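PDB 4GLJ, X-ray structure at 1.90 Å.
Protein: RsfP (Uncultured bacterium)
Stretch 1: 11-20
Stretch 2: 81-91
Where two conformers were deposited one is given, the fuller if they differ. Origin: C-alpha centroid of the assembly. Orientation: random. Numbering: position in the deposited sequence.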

# COMPACT_ATOMS: atom_id res chain seq x y z
N LYS A 11 27.68 -25.25 17.42
CA LYS A 11 28.77 -24.25 17.57
C LYS A 11 28.75 -23.24 16.42
O LYS A 11 29.65 -22.39 16.31
CB LYS A 11 30.14 -24.97 17.66
CG LYS A 11 30.10 -26.22 18.52
CD LYS A 11 31.46 -26.70 19.00
CE LYS A 11 31.94 -25.86 20.17
NZ LYS A 11 32.57 -26.71 21.21
N ASN A 12 27.72 -23.32 15.57
CA ASN A 12 27.63 -22.52 14.32
C ASN A 12 27.21 -21.05 14.57
O ASN A 12 26.07 -20.79 14.98
CB ASN A 12 26.73 -23.21 13.27
CG ASN A 12 27.47 -24.25 12.42
OD1 ASN A 12 26.90 -25.28 12.04
ND2 ASN A 12 28.75 -23.98 12.10
N ALA A 13 28.14 -20.12 14.35
CA ALA A 13 28.00 -18.76 14.80
C ALA A 13 28.68 -17.93 13.70
O ALA A 13 29.59 -18.42 13.03
CB ALA A 13 28.68 -18.55 16.16
N ALA A 14 28.19 -16.73 13.45
CA ALA A 14 28.81 -15.84 12.52
C ALA A 14 28.45 -14.45 12.98
O ALA A 14 27.37 -14.21 13.49
CB ALA A 14 28.36 -16.06 11.11
N ASP A 15 29.38 -13.55 12.84
CA ASP A 15 29.14 -12.20 13.30
C ASP A 15 28.59 -11.39 12.12
O ASP A 15 28.04 -10.30 12.32
CB ASP A 15 30.51 -11.67 13.68
CG ASP A 15 30.48 -10.32 14.32
OD1 ASP A 15 29.75 -10.16 15.33
OD2 ASP A 15 31.26 -9.43 13.86
N ILE A 16 28.83 -11.89 10.92
CA ILE A 16 28.64 -11.12 9.69
C ILE A 16 27.87 -12.00 8.69
O ILE A 16 28.19 -13.20 8.59
CB ILE A 16 29.99 -10.81 9.01
CG1 ILE A 16 30.88 -10.00 9.96
CG2 ILE A 16 29.74 -10.02 7.67
CD1 ILE A 16 32.36 -9.96 9.50
N ALA A 17 26.86 -11.43 8.02
CA ALA A 17 26.08 -12.14 7.02
C ALA A 17 25.97 -11.36 5.75
O ALA A 17 25.89 -10.12 5.75
CB ALA A 17 24.71 -12.49 7.57
N ILE A 18 25.99 -12.08 4.64
CA ILE A 18 25.76 -11.48 3.36
C ILE A 18 24.42 -12.06 2.85
O ILE A 18 24.24 -13.30 2.80
CB ILE A 18 26.85 -11.86 2.38
CG1 ILE A 18 28.26 -11.53 2.94
CG2 ILE A 18 26.62 -11.26 0.98
CD1 ILE A 18 28.43 -10.03 3.25
N ILE A 19 23.50 -11.16 2.43
CA ILE A 19 22.23 -11.59 1.86
C ILE A 19 22.36 -11.27 0.42
O ILE A 19 22.48 -10.10 -0.00
CB ILE A 19 20.97 -10.89 2.48
CG1 ILE A 19 20.90 -11.16 3.96
CG2 ILE A 19 19.71 -11.38 1.70
CD1 ILE A 19 19.72 -10.50 4.68
N GLY A 20 22.43 -12.34 -0.40
CA GLY A 20 22.70 -12.18 -1.80
C GLY A 20 21.44 -12.10 -2.68
O GLY A 20 20.61 -13.04 -2.62
N ASN A 81 14.25 -15.31 7.40
CA ASN A 81 15.64 -15.07 7.02
C ASN A 81 16.39 -14.26 8.09
O ASN A 81 17.49 -14.61 8.49
CB ASN A 81 15.70 -14.29 5.70
CG ASN A 81 15.28 -15.14 4.49
OD1 ASN A 81 15.21 -16.38 4.61
ND2 ASN A 81 15.08 -14.49 3.32
N ILE A 82 15.73 -13.21 8.59
CA ILE A 82 16.39 -12.29 9.54
C ILE A 82 16.41 -13.03 10.84
O ILE A 82 17.41 -12.98 11.53
CB ILE A 82 15.58 -10.93 9.61
CG1 ILE A 82 15.79 -10.10 8.32
CG2 ILE A 82 16.03 -10.10 10.81
CD1 ILE A 82 17.24 -9.83 7.91
N TYR A 83 15.33 -13.76 11.20
CA TYR A 83 15.32 -14.46 12.47
C TYR A 83 16.46 -15.52 12.49
O TYR A 83 17.23 -15.68 13.47
CB TYR A 83 14.00 -15.18 12.72
CG TYR A 83 13.82 -15.66 14.18
CD1 TYR A 83 13.17 -14.85 15.12
CD2 TYR A 83 14.31 -16.90 14.62
CE1 TYR A 83 13.01 -15.28 16.45
CE2 TYR A 83 14.16 -17.34 15.95
CZ TYR A 83 13.50 -16.50 16.85
OH TYR A 83 13.37 -16.88 18.18
N ALA A 84 16.57 -16.27 11.40
CA ALA A 84 17.64 -17.30 11.30
C ALA A 84 19.06 -16.69 11.47
O ALA A 84 19.89 -17.26 12.16
CB ALA A 84 17.50 -18.01 9.96
N LEU A 85 19.30 -15.51 10.91
CA LEU A 85 20.64 -14.90 10.95
C LEU A 85 20.85 -14.42 12.38
O LEU A 85 21.93 -14.59 12.93
CB LEU A 85 20.75 -13.74 9.96
CG LEU A 85 20.73 -14.15 8.48
CD1 LEU A 85 20.79 -12.93 7.57
CD2 LEU A 85 21.90 -15.11 8.14
N LYS A 86 19.81 -13.83 12.99
CA LYS A 86 19.86 -13.59 14.44
C LYS A 86 20.25 -14.79 15.30
O LYS A 86 21.10 -14.65 16.19
CB LYS A 86 18.53 -12.98 14.96
CG LYS A 86 18.69 -12.51 16.40
CD LYS A 86 19.64 -11.28 16.41
CE LYS A 86 19.70 -10.78 17.87
NZ LYS A 86 20.48 -9.49 18.00
N THR A 87 19.71 -15.97 15.03
CA THR A 87 20.07 -17.13 15.82
C THR A 87 21.54 -17.51 15.65
O THR A 87 22.11 -18.19 16.52
CB THR A 87 19.20 -18.38 15.52
OG1 THR A 87 19.53 -18.91 14.23
CG2 THR A 87 17.71 -18.07 15.65
N LEU A 88 22.18 -17.06 14.58
CA LEU A 88 23.62 -17.40 14.38
C LEU A 88 24.51 -16.39 15.10
O LEU A 88 25.73 -16.52 15.12
CB LEU A 88 23.92 -17.41 12.86
CG LEU A 88 23.29 -18.58 12.07
CD1 LEU A 88 23.38 -18.44 10.54
CD2 LEU A 88 23.98 -19.87 12.52
N GLY A 89 23.91 -15.33 15.64
CA GLY A 89 24.63 -14.26 16.33
C GLY A 89 25.13 -13.16 15.43
O GLY A 89 26.01 -12.39 15.78
N VAL A 90 24.54 -13.05 14.24
CA VAL A 90 24.98 -12.05 13.27
C VAL A 90 24.70 -10.67 13.85
O VAL A 90 23.61 -10.40 14.39
CB VAL A 90 24.20 -12.25 11.93
CG1 VAL A 90 24.40 -11.09 10.95
CG2 VAL A 90 24.63 -13.60 11.32
N ARG A 91 25.69 -9.81 13.76
CA ARG A 91 25.63 -8.46 14.27
C ARG A 91 25.67 -7.49 13.08
O ARG A 91 25.30 -6.34 13.23
CB ARG A 91 26.84 -8.23 15.18
CG ARG A 91 26.80 -9.13 16.42
CD ARG A 91 28.11 -9.12 17.19
NE ARG A 91 28.48 -7.76 17.50
CZ ARG A 91 29.64 -7.20 17.23
NH1 ARG A 91 30.63 -7.88 16.66
NH2 ARG A 91 29.80 -5.94 17.53
O HOH W 1 28.62 -12.56 16.54

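The contact combines backbone hydrogen bonds, a side-chain salt bridge, a water bridge and apolar packing. In the packing, Ala17 and Ile19 of the strand meet Ile82 and Leu85 of the helix, and Ala17 also meets Val90 beyond it. Strand and helix run nearly antiparallel, at 157°, with axes 9.8 Å apart at closest approach.

Two backbone hydrogen bonds join the stretches. Ala14 N donates to Leu88 O at 3.0 Å, and Arg91 N donates to Asp15 O at 2.8 Å. Both are close to linear, at 159° and 167°. Leu88 O also receives a CA-H...O contact from Ala13 CA at 3.2 Å. A similar contact joins Val90 CA to Ala14 O, also at 3.2 Å. Ala14 O lies 3.1 Å from Val90 N, but the angle is too poor for a hydrogen bond.

Gly89 has a positive phi (87°), and the Schellman motif carries two bonds back into the last turn: Gly89 N to Lys86 O at 2.9 Å, and a weak one from Val90 N to Leu85 O at 3.3 Å. At these backbone angles a CB would be jammed against the carbonyl O of Leu88.

One salt bridge crosses the contact. Arg91 NH1 donates to Asp15 OD1 at 2.8 Å, and the carboxylate oxygen sits at the edge of the guanidinium, near its plane. The Asp15 CA-to-CB bond points away, yet the end of the side chain comes nearer. Water 1 donates to Asp15 OD1 at 2.9 Å and to Gly89 O at 2.7 Å, bridging the stretches.

The apolar contacts follow the alternation of the strand. Ala17 and Ile19 point toward the helix stretch; Ile16 and Ile18 point away. Ala17 CB meets Val90 CG1 at 3.7 Å and Leu85 CD2 at 3.9 Å. Ile19 CD1 packs against Leu85 CD1 at 3.9 Å and Ile82 CD1 at 4.1 Å.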